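Local coordinates for protein paraflagellar rod component (PDB 6XYB) that is of unknown function but is a kinetoplastid-specific, metal-binding protein, probably a component of the paraflagellar rod, at residues C[7-12]-C[18-23]; C[55-58]-C[63-66]; C[11-16]-C[79-84]. All coordinates share one frame; numbering follows the deposited sequence.

Contact 1 (C[7-12]-C[18-23])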
ATOM      1  N   LEU C   7       9.897  -2.919  11.361  1.00 13.99           N
ATOM      2  CA  LEU C   7       9.161  -1.931  12.143  1.00 15.37           C
ATOM      3  C   LEU C   7       7.827  -1.741  11.463  1.00 15.31           C
ATOM      4  O   LEU C   7       7.740  -1.743  10.222  1.00 18.22           O
ATOM      5  CB  LEU C   7       9.982  -0.617  12.181  1.00 18.14           C
ATOM      6  CG  LEU C   7       9.532   0.637  12.892  1.00 22.80           C
ATOM      7  CD1 LEU C   7       9.283   0.397  14.326  1.00 25.10           C
ATOM      8  CD2 LEU C   7      10.649   1.638  12.682  1.00 24.81           C
ATOM      9  N   CYS C   8       6.784  -1.606  12.265  1.00 14.25           N
ATOM     10  CA  CYS C   8       5.445  -1.241  11.777  1.00 15.48           C
ATOM     11  C   CYS C   8       5.026   0.035  12.487  1.00 16.01           C
ATOM     12  O   CYS C   8       5.007   0.039  13.758  1.00 18.97           O
ATOM     13  CB  CYS C   8       4.414  -2.344  12.008  1.00 16.67           C
ATOM     14  SG  CYS C   8       2.710  -1.846  11.588  1.00 20.94           S
ATOM     15  N   VAL C   9       4.679   1.069  11.728  1.00 13.27           N
ATOM     16  CA  VAL C   9       4.102   2.274  12.325  1.00 13.32           C
ATOM     17  C   VAL C   9       2.653   2.345  11.832  1.00 12.32           C
ATOM     18  O   VAL C   9       2.369   2.178  10.635  1.00 16.02           O
ATOM     19  CB  VAL C   9       4.841   3.532  11.926  1.00 13.64           C
ATOM     20  CG1 VAL C   9       4.190   4.797  12.480  1.00 15.98           C
ATOM     21  CG2 VAL C   9       6.276   3.499  12.364  1.00 15.22           C
ATOM     22  N   SER C  10       1.733   2.554  12.770  1.00 12.20           N
ATOM     23  CA  SER C  10       0.333   2.666  12.376  1.00 12.48           C
ATOM     24  C   SER C  10      -0.170   4.028  12.831  1.00 13.83           C
ATOM     25  O   SER C  10       0.185   4.447  13.938  1.00 16.56           O
ATOM     26  CB  SER C  10      -0.485   1.540  12.971  1.00 15.20           C
ATOM     27  OG  SER C  10      -1.795   1.507  12.455  1.00 18.60           O
ATOM     28  N   ALA C  11      -1.032   4.623  12.038  1.00 14.21           N
ATOM     29  CA  ALA C  11      -1.603   5.927  12.404  1.00 14.64           C
ATOM     30  C   ALA C  11      -3.107   5.858  12.116  1.00 13.94           C
ATOM     31  O   ALA C  11      -3.476   5.581  10.958  1.00 15.81           O
ATOM     32  CB  ALA C  11      -0.957   7.010  11.614  1.00 16.07           C
ATOM     33  N   THR C  12      -3.900   6.214  13.126  1.00 16.28           N
ATOM     34  CA  THR C  12      -5.343   6.294  13.024  1.00 15.76           C
ATOM     35  C   THR C  12      -5.728   7.740  13.271  1.00 15.53           C
ATOM     36  O   THR C  12      -5.185   8.359  14.156  1.00 18.18           O
ATOM     37  CB  THR C  12      -6.014   5.296  13.981  1.00 19.65           C
ATOM     38  OG1 THR C  12      -5.630   3.959  13.595  1.00 20.64           O
ATOM     39  CG2 THR C  12      -7.524   5.409  13.884  1.00 21.00           C
ATOM     40  N   ILE C  18      -0.691   7.562  16.970  1.00 14.59           N
ATOM     41  CA  ILE C  18       0.420   6.923  16.244  1.00 14.83           C
ATOM     42  C   ILE C  18       0.997   5.834  17.157  1.00 12.74           C
ATOM     43  O   ILE C  18       1.336   6.084  18.315  1.00 15.08           O
ATOM     44  CB  ILE C  18       1.512   7.931  15.857  1.00 15.16           C
ATOM     45  CG1 ILE C  18       0.953   9.045  14.969  1.00 21.04           C
ATOM     46  CG2 ILE C  18       2.696   7.180  15.232  1.00 17.14           C
ATOM     47  CD1 ILE C  18       1.771  10.284  14.970  1.00 24.67           C
ATOM     48  N   THR C  19       1.115   4.610  16.648  1.00 13.90           N
ATOM     49  CA  THR C  19       1.708   3.471  17.361  1.00 14.72           C
ATOM     50  C   THR C  19       2.903   2.941  16.560  1.00 12.49           C
ATOM     51  O   THR C  19       2.824   2.886  15.326  1.00 15.11           O
ATOM     52  CB  THR C  19       0.666   2.391  17.617  1.00 14.84           C
ATOM     53  OG1 THR C  19      -0.070   2.062  16.452  1.00 16.93           O
ATOM     54  CG2 THR C  19      -0.337   2.783  18.664  1.00 17.62           C
ATOM     55  N   MET C  20       3.936   2.510  17.263  1.00 13.88           N
ATOM     56  CA  MET C  20       5.158   1.989  16.647  1.00 12.79           C
ATOM     57  C   MET C  20       5.500   0.664  17.283  1.00 15.00           C
ATOM     58  O   MET C  20       5.624   0.611  18.510  1.00 16.49           O
ATOM     59  CB  MET C  20       6.291   3.006  16.840  1.00 16.50           C
ATOM     60  CG  MET C  20       5.912   4.390  16.390  1.00 16.19           C
ATOM     61  SD  MET C  20       7.281   5.469  16.067  1.00 23.12           S
ATOM     62  CE  MET C  20       7.958   5.662  17.644  1.00 19.60           C
ATOM     63  N   LEU C  21       5.617  -0.385  16.467  1.00 15.61           N
ATOM     64  CA  LEU C  21       5.962  -1.758  16.904  1.00 15.45           C
ATOM     65  C   LEU C  21       7.244  -2.178  16.234  1.00 15.21           C
ATOM     66  O   LEU C  21       7.453  -1.902  15.109  1.00 16.69           O
ATOM     67  CB  LEU C  21       4.874  -2.738  16.485  1.00 19.13           C
ATOM     68  CG  LEU C  21       3.539  -2.719  17.194  1.00 21.39           C
ATOM     69  CD1 LEU C  21       2.727  -1.539  16.718  1.00 23.81           C
ATOM     70  CD2 LEU C  21       2.831  -4.053  16.932  1.00 24.79           C
ATOM     71  N   GLY C  22       8.071  -2.897  16.972  1.00 18.80           N
ATOM     72  CA  GLY C  22       9.349  -3.404  16.472  1.00 19.66           C
ATOM     73  C   GLY C  22      10.345  -3.582  17.603  1.00 22.67           C
ATOM     74  O   GLY C  22      10.590  -2.582  18.281  1.00 27.29           O
ATOM     75  N   SER C  23      10.876  -4.792  17.807  1.00 25.60           N
ATOM     76  CA  SER C  23      11.806  -5.163  18.916  1.00 32.12           C
ATOM     77  C   SER C  23      13.040  -4.261  18.900  1.00 37.01           C
ATOM     78  O   SER C  23      13.553  -3.929  19.998  1.00 44.08           O
ATOM     79  CB  SER C  23      12.224  -6.627  18.870  1.00 33.10           C
ATOM     80  OG  SER C  23      12.598  -7.048  17.556  1.00 40.46           O
TER
HETATM   81  O   HOH W   1      -2.257   3.924  16.034  1.00 20.45           O

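Contact 2 (C[55-58]-C[63-66])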
ATOM      1  N   LEU C  55       4.478   7.074  24.787  1.00 20.70           N
ATOM      2  CA  LEU C  55       4.445   6.190  25.961  1.00 19.22           C
ATOM      3  C   LEU C  55       4.604   4.728  25.559  1.00 19.25           C
ATOM      4  O   LEU C  55       4.065   4.330  24.540  1.00 19.63           O
ATOM      5  CB  LEU C  55       3.150   6.377  26.749  1.00 21.54           C
ATOM      6  CG  LEU C  55       2.865   7.786  27.293  1.00 30.46           C
ATOM      7  CD1 LEU C  55       1.643   7.774  28.214  1.00 29.12           C
ATOM      8  CD2 LEU C  55       4.046   8.396  28.034  1.00 38.56           C
ATOM      9  N   PHE C  56       5.351   3.977  26.388  1.00 21.12           N
ATOM     10  CA  PHE C  56       5.599   2.543  26.147  1.00 21.88           C
ATOM     11  C   PHE C  56       4.539   1.690  26.819  1.00 22.76           C
ATOM     12  O   PHE C  56       4.277   1.831  28.016  1.00 28.20           O
ATOM     13  CB  PHE C  56       6.986   2.139  26.597  1.00 27.48           C
ATOM     14  CG  PHE C  56       7.277   0.698  26.346  1.00 27.50           C
ATOM     15  CD1 PHE C  56       7.658   0.287  25.078  1.00 28.52           C
ATOM     16  CD2 PHE C  56       7.181  -0.229  27.371  1.00 32.59           C
ATOM     17  CE1 PHE C  56       7.982  -1.033  24.855  1.00 27.33           C
ATOM     18  CE2 PHE C  56       7.457  -1.564  27.119  1.00 28.66           C
ATOM     19  CZ  PHE C  56       7.875  -1.952  25.869  1.00 30.90           C
ATOM     20  N   TYR C  57       4.059   0.680  26.097  1.00 24.20           N
ATOM     21  CA  TYR C  57       3.212  -0.403  26.644  1.00 23.23           C
ATOM     22  C   TYR C  57       3.652  -1.777  26.153  1.00 26.71           C
ATOM     23  O   TYR C  57       4.029  -1.948  25.025  1.00 28.90           O
ATOM     24  CB  TYR C  57       1.770  -0.207  26.183  1.00 23.71           C
ATOM     25  CG  TYR C  57       1.074   1.071  26.619  1.00 23.00           C
ATOM     26  CD1 TYR C  57       1.173   2.274  25.936  1.00 26.90           C
ATOM     27  CD2 TYR C  57       0.252   1.050  27.753  1.00 25.96           C
ATOM     28  CE1 TYR C  57       0.443   3.390  26.319  1.00 25.89           C
ATOM     29  CE2 TYR C  57      -0.481   2.152  28.166  1.00 24.14           C
ATOM     30  CZ  TYR C  57      -0.333   3.346  27.486  1.00 25.83           C
ATOM     31  OH  TYR C  57      -1.052   4.403  27.954  1.00 28.12           O
ATOM     32  N   PRO C  58       3.670  -2.794  27.048  1.00 34.30           N
ATOM     33  CA  PRO C  58       4.019  -4.152  26.656  1.00 35.47           C
ATOM     34  C   PRO C  58       2.828  -4.919  26.066  1.00 37.84           C
ATOM     35  O   PRO C  58       1.696  -4.440  26.160  1.00 37.19           O
ATOM     36  CB  PRO C  58       4.492  -4.750  27.989  1.00 32.26           C
ATOM     37  CG  PRO C  58       3.593  -4.061  29.019  1.00 38.43           C
ATOM     38  CD  PRO C  58       3.472  -2.642  28.499  1.00 35.67           C
ATOM     39  N   TRP C  63       5.180   1.700  21.317  1.00 17.12           N
ATOM     40  CA  TRP C  63       5.131   3.116  21.696  1.00 17.36           C
ATOM     41  C   TRP C  63       3.889   3.748  21.083  1.00 16.76           C
ATOM     42  O   TRP C  63       3.562   3.514  19.907  1.00 18.59           O
ATOM     43  CB  TRP C  63       6.388   3.813  21.205  1.00 19.37           C
ATOM     44  CG  TRP C  63       7.609   3.260  21.855  1.00 20.93           C
ATOM     45  CD1 TRP C  63       8.419   2.249  21.401  1.00 24.16           C
ATOM     46  CD2 TRP C  63       8.224   3.755  23.058  1.00 22.86           C
ATOM     47  NE1 TRP C  63       9.516   2.116  22.232  1.00 24.17           N
ATOM     48  CE2 TRP C  63       9.429   3.029  23.255  1.00 26.49           C
ATOM     49  CE3 TRP C  63       7.964   4.846  23.926  1.00 21.91           C
ATOM     50  CZ2 TRP C  63      10.278   3.273  24.350  1.00 30.31           C
ATOM     51  CZ3 TRP C  63       8.794   5.059  25.019  1.00 24.87           C
ATOM     52  CH2 TRP C  63       9.959   4.305  25.209  1.00 30.19           C
ATOM     53  N   ARG C  64       3.200   4.557  21.877  1.00 17.92           N
ATOM     54  CA  ARG C  64       1.956   5.217  21.480  1.00 15.94           C
ATOM     55  C   ARG C  64       1.996   6.709  21.749  1.00 16.49           C
ATOM     56  O   ARG C  64       2.323   7.122  22.875  1.00 18.25           O
ATOM     57  CB  ARG C  64       0.780   4.665  22.272  1.00 16.51           C
ATOM     58  CG  ARG C  64      -0.553   5.314  21.898  1.00 18.47           C
ATOM     59  CD  ARG C  64      -1.618   4.874  22.856  1.00 23.70           C
ATOM     60  NE  ARG C  64      -2.926   5.357  22.516  1.00 23.75           N
ATOM     61  CZ  ARG C  64      -3.407   6.561  22.831  1.00 26.15           C
ATOM     62  NH1 ARG C  64      -2.669   7.486  23.445  1.00 31.62           N
ATOM     63  NH2 ARG C  64      -4.647   6.842  22.511  1.00 31.24           N
ATOM     64  N   MET C  65       1.644   7.488  20.752  1.00 16.03           N
ATOM     65  CA  MET C  65       1.489   8.954  20.900  1.00 17.53           C
ATOM     66  C   MET C  65       0.098   9.369  20.430  1.00 17.72           C
ATOM     67  O   MET C  65      -0.277   9.047  19.295  1.00 18.65           O
ATOM     68  CB  MET C  65       2.561   9.740  20.124  1.00 20.46           C
ATOM     69  CG  MET C  65       2.262  11.236  19.942  1.00 26.26           C
ATOM     70  SD  MET C  65       3.474  12.014  18.740  1.00 31.28           S
ATOM     71  CE  MET C  65       4.701  12.127  19.988  1.00 24.50           C
ATOM     72  N   GLU C  66      -0.612  10.175  21.221  1.00 22.55           N
ATOM     73  CA  GLU C  66      -1.775  10.889  20.670  1.00 23.40           C
ATOM     74  C   GLU C  66      -1.438  12.377  20.528  1.00 25.93           C
ATOM     75  O   GLU C  66      -1.012  12.969  21.530  1.00 27.84           O
ATOM     76  CB  GLU C  66      -3.024  10.680  21.509  1.00 28.10           C
ATOM     77  CG  GLU C  66      -4.245  11.379  20.919  1.00 30.16           C
ATOM     78  CD  GLU C  66      -5.560  11.072  21.638  1.00 36.91           C
ATOM     79  OE1 GLU C  66      -5.722   9.927  22.101  1.00 43.28           O
ATOM     80  OE2 GLU C  66      -6.436  11.966  21.706  1.00 40.95           O
TER

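Contact 3 (C[11-16]-C[79-84])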
ATOM      1  N   ALA C  11      -1.032   4.623  12.038  1.00 14.21           N
ATOM      2  CA  ALA C  11      -1.603   5.927  12.404  1.00 14.64           C
ATOM      3  C   ALA C  11      -3.107   5.858  12.116  1.00 13.94           C
ATOM      4  O   ALA C  11      -3.476   5.581  10.958  1.00 15.81           O
ATOM      5  CB  ALA C  11      -0.957   7.010  11.614  1.00 16.07           C
ATOM      6  N   THR C  12      -3.900   6.214  13.126  1.00 16.28           N
ATOM      7  CA  THR C  12      -5.343   6.294  13.024  1.00 15.76           C
ATOM      8  C   THR C  12      -5.728   7.740  13.271  1.00 15.53           C
ATOM      9  O   THR C  12      -5.185   8.359  14.156  1.00 18.18           O
ATOM     10  CB  THR C  12      -6.014   5.296  13.981  1.00 19.65           C
ATOM     11  OG1 THR C  12      -5.630   3.959  13.595  1.00 20.64           O
ATOM     12  CG2 THR C  12      -7.524   5.409  13.884  1.00 21.00           C
ATOM     13  N   PHE C  13      -6.659   8.207  12.481  1.00 18.25           N
ATOM     14  CA  PHE C  13      -7.256   9.542  12.588  1.00 19.22           C
ATOM     15  C   PHE C  13      -8.783   9.410  12.512  1.00 21.81           C
ATOM     16  O   PHE C  13      -9.269   8.557  11.798  1.00 23.62           O
ATOM     17  CB  PHE C  13      -6.835  10.384  11.408  1.00 18.75           C
ATOM     18  CG  PHE C  13      -5.376  10.468  11.210  1.00 19.02           C
ATOM     19  CD1 PHE C  13      -4.599  11.443  11.778  1.00 18.04           C
ATOM     20  CD2 PHE C  13      -4.747   9.544  10.410  1.00 17.86           C
ATOM     21  CE1 PHE C  13      -3.221  11.467  11.633  1.00 20.32           C
ATOM     22  CE2 PHE C  13      -3.374   9.580  10.221  1.00 20.96           C
ATOM     23  CZ  PHE C  13      -2.601  10.531  10.836  1.00 20.07           C
ATOM     24  N   ASN C  14      -9.579  10.236  13.222  1.00 25.54           N
ATOM     25  CA  ASN C  14      -9.224  11.168  14.270  1.00 27.48           C
ATOM     26  C   ASN C  14      -9.860  10.723  15.576  1.00 32.61           C
ATOM     27  O   ASN C  14     -10.898  10.057  15.567  1.00 30.68           O
ATOM     28  CB  ASN C  14      -9.687  12.573  13.877  1.00 26.85           C
ATOM     29  CG  ASN C  14      -8.722  13.213  12.901  1.00 29.62           C
ATOM     30  OD1 ASN C  14      -7.562  13.416  13.222  1.00 28.43           O
ATOM     31  ND2 ASN C  14      -9.171  13.509  11.694  1.00 34.32           N
ATOM     32  N   PRO C  15      -9.296  11.117  16.743  1.00 28.64           N
ATOM     33  CA  PRO C  15      -8.112  11.964  16.791  1.00 29.56           C
ATOM     34  C   PRO C  15      -6.850  11.178  16.449  1.00 26.46           C
ATOM     35  O   PRO C  15      -6.886   9.937  16.378  1.00 24.40           O
ATOM     36  CB  PRO C  15      -8.054  12.445  18.244  1.00 34.38           C
ATOM     37  CG  PRO C  15      -8.755  11.339  19.015  1.00 36.35           C
ATOM     38  CD  PRO C  15      -9.774  10.732  18.073  1.00 40.02           C
ATOM     39  N   PRO C  16      -5.743  11.897  16.165  1.00 23.70           N
ATOM     40  CA  PRO C  16      -4.514  11.286  15.661  1.00 22.31           C
ATOM     41  C   PRO C  16      -3.816  10.452  16.735  1.00 20.29           C
ATOM     42  O   PRO C  16      -3.407  10.942  17.784  1.00 23.51           O
ATOM     43  CB  PRO C  16      -3.624  12.415  15.169  1.00 24.26           C
ATOM     44  CG  PRO C  16      -4.315  13.707  15.571  1.00 29.73           C
ATOM     45  CD  PRO C  16      -5.666  13.366  16.174  1.00 29.49           C
ATOM     46  N   ALA C  79       1.406  15.006   5.780  1.00 19.83           N
ATOM     47  CA  ALA C  79       2.586  15.568   6.456  1.00 21.06           C
ATOM     48  C   ALA C  79       3.091  14.643   7.583  1.00 18.36           C
ATOM     49  O   ALA C  79       4.280  14.502   7.756  1.00 20.90           O
ATOM     50  CB  ALA C  79       2.239  16.940   7.014  1.00 22.14           C
ATOM     51  N   VAL C  80       2.222  14.099   8.379  1.00 20.71           N
ATOM     52  CA  VAL C  80       2.646  13.172   9.476  1.00 20.10           C
ATOM     53  C   VAL C  80       3.342  11.967   8.851  1.00 19.15           C
ATOM     54  O   VAL C  80       4.421  11.524   9.306  1.00 19.16           O
ATOM     55  CB  VAL C  80       1.446  12.708  10.297  1.00 20.72           C
ATOM     56  CG1 VAL C  80       1.828  11.565  11.209  1.00 24.34           C
ATOM     57  CG2 VAL C  80       0.842  13.869  11.089  1.00 25.16           C
ATOM     58  N   PHE C  81       2.760  11.426   7.809  1.00 18.07           N
ATOM     59  CA  PHE C  81       3.395  10.217   7.201  1.00 17.77           C
ATOM     60  C   PHE C  81       4.780  10.595   6.668  1.00 17.86           C
ATOM     61  O   PHE C  81       5.742   9.814   6.877  1.00 17.43           O
ATOM     62  CB  PHE C  81       2.597   9.675   6.015  1.00 17.43           C
ATOM     63  CG  PHE C  81       1.194   9.253   6.372  1.00 18.51           C
ATOM     64  CD1 PHE C  81       0.902   8.703   7.602  1.00 21.57           C
ATOM     65  CD2 PHE C  81       0.160   9.362   5.452  1.00 21.04           C
ATOM     66  CE1 PHE C  81      -0.399   8.312   7.898  1.00 22.13           C
ATOM     67  CE2 PHE C  81      -1.127   8.951   5.745  1.00 22.57           C
ATOM     68  CZ  PHE C  81      -1.421   8.488   6.999  1.00 21.82           C
ATOM     69  N   LEU C  82       4.887  11.707   5.899  1.00 18.76           N
ATOM     70  CA  LEU C  82       6.216  12.095   5.369  1.00 21.49           C
ATOM     71  C   LEU C  82       7.254  12.281   6.483  1.00 21.92           C
ATOM     72  O   LEU C  82       8.427  11.874   6.340  1.00 22.24           O
ATOM     73  CB  LEU C  82       6.132  13.385   4.536  1.00 25.34           C
ATOM     74  CG  LEU C  82       6.215  13.201   3.038  1.00 31.59           C
ATOM     75  CD1 LEU C  82       6.484  14.537   2.361  1.00 29.19           C
ATOM     76  CD2 LEU C  82       7.225  12.147   2.615  1.00 26.34           C
ATOM     77  N   THR C  83       6.868  12.938   7.572  1.00 21.84           N
ATOM     78  CA  THR C  83       7.862  13.240   8.640  0.50 22.67           C
ATOM     79  C   THR C  83       8.286  11.918   9.316  1.00 19.51           C
ATOM     80  O   THR C  83       9.453  11.776   9.618  1.00 22.84           O
ATOM     81  CB  THR C  83       7.423  14.328   9.638  0.50 26.83           C
ATOM     82  OG1 THR C  83       6.386  13.858  10.508  0.50 30.06           O
ATOM     83  CG2 THR C  83       6.971  15.620   8.985  0.50 30.87           C
ATOM     84  N   ILE C  84       7.361  10.969   9.495  1.00 18.84           N
ATOM     85  CA  ILE C  84       7.718   9.628  10.042  1.00 19.21           C
ATOM     86  C   ILE C  84       8.708   8.961   9.085  1.00 18.12           C
ATOM     87  O   ILE C  84       9.701   8.391   9.540  1.00 19.71           O
ATOM     88  CB  ILE C  84       6.473   8.760  10.311  1.00 19.38           C
ATOM     89  CG1 ILE C  84       5.578   9.382  11.398  1.00 21.78           C
ATOM     90  CG2 ILE C  84       6.878   7.292  10.544  1.00 18.62           C
ATOM     91  CD1 ILE C  84       4.213   8.747  11.452  1.00 22.82           C
TER

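Contact 1 (C[7-12]-C[18-23])
Val9 sits between two neighbours of the opposite strand, and its forked tip fits the dip between them: CG1 meets Ile18 CG2 at 3.9 Å and CG2 meets Met20 CG at 4.1 Å. The strands 6-13 and 17-21 form an antiparallel beta hairpin in the middle of the sheet. With CG1 anti to the backbone N (chi1 177°), Val9 turns one branch to each neighbour; it runs alongside Ile18 and the first part of Met20, whose sulfur end turns away. Ala11 CB continues this row beside Ile18 CG1, and helix 74-90 covers Ala11, Ile18 and Val9 through Phe81, Val80 and Leu88. The opposite face carries Cys8, Ser10, Thr19 and Leu21, with Asp74 and Ser78 of a second subunit packed over it. There Thr19 OG1 lies against Ser10 CB at 3.5 Å, while Ser10 OG turns to Lys112. Straight N-H...O bonds in both directions hold the pairs Cys8–Leu21 and Ser10–Thr19. At the open end Leu7 CD1 comes within 3.0 Å of Leu21 O, a tight fit, beside Gly22, whose phi of 153° suits glycine. A water bridges the other end, 2.9 Å from Thr19 OG1 and donating to Ser10 O at 3.3 Å.

Contact 2 (C[55-58]-C[63-66])
Phe56 and Trp63 face each other at a non-hydrogen-bonded position and make the aromatic contact of the pair. The Phe56 ring directs its edge at the indole face in a T-shaped (edge-to-face) stack, with 5.2 Å between its centroid and that of the Trp63 five-membered ring and 63° between the planes. Phe56 CD1 is the atom that reaches in, 3.7 Å from Trp63 CE2. A CH-pi contact adds to this: Phe56 CB stands almost squarely over the six-membered ring, 3.8 Å from its centroid. The torsions explain the double hold. Phe56 has CG anti to the backbone N (chi1 -179°), whereas Trp63 has CG beside its own N, which lays the indole across the neighbouring strand under both CB and CD1 of Phe56. Trp63 also meets Glu27 and Val30 of helix 27-36.

Backbone bonding is confined to the next pair, where Leu55 N gives to Arg64 O at 2.9 Å and Arg64 N to Leu55 O at 2.8 Å. This is a short antiparallel beta hairpin, strands 55-57 and 62-66, at the margin of the sheet; strand 55-57 is the outermost strand on this side within the chain, and its short segment is strongly twisted against its partner, 137° between strand directions.

Side chains on the other face touch more lightly, Tyr57 CE1 lying 4.3 Å from Arg64 CB. The charged interaction runs along one strand: the extended Arg64 carries NH2 to Glu66 OE1, a salt bridge of 3.3 Å that uses the anti lone pair of the carboxylate oxygen.

Contact 3 (C[11-16]-C[79-84])
This is apolar packing between a helix and a sheet: Phe81 of helix 74-90 meets Ala11 and Phe13 near the end of strand 6-13, in the buried layer between the two elements. No hydrogen bond crosses it, and the area involved is small, 147 Å² for both sides together. With CG beside the backbone N (chi1 -60°), Phe81 leaves the flank of the helix and its ring reaches across to the strand. Ala11 CB then touches it at the edge, near the ring plane, 4.0 Å from Phe81 CE1. Phe13 supplies the second support: its CE2 is 3.9 Å from Phe81 CZ, the two side chains passing one another from opposite directions. Ala11 and Phe13, two residues apart on the strand, both direct their CB atoms at the helix. Thr111 of the next strand also touches Phe81, as does Phe114 of a third subunit.

On the helix, Val80 O takes the regular helical bond from Ile84 N at 3.0 Å; a longer one from Thr83 OG1 is doubtful, because that side chain has two conformers. Past Phe13 the chain turns through cis peptide bonds before Asn14 and Pro15. Asn14 OD1 lies in the plane of the Phe13 ring at its edge, and Asn14 ND2 donates to the backbone O of the modified (S-hydroxy) Cys72. Alternate strand residues meeting one side of a helix are typical of a two-layer alpha+beta fold, here an antiparallel sheet with its helices along one face.

In the fold
Contacts 1 and 3 are buried and share Ala11 and Thr12 of strand 6-13, whereas contact 2 lies at the surface near the sheet margin. Strands 17-21 and 62-66 join the two hairpins, contacts 1 and 2, through probable backbone bonds from Ile18 N to Met65 O and from Met20 N to Trp63 O. Contacts 1 and 2 both rest on antiparallel backbone bonds, four and two; contact 1 adds aliphatic and methionine packing, contact 2 an aromatic pair and a salt bridge; contact 3 is wholly apolar across its segments. Contacts 1 and 3 meet where Ile18 touches Val80 and Val9 touches Ile84, while Glu66 of contact 2 packs against Pro15 and Pro16.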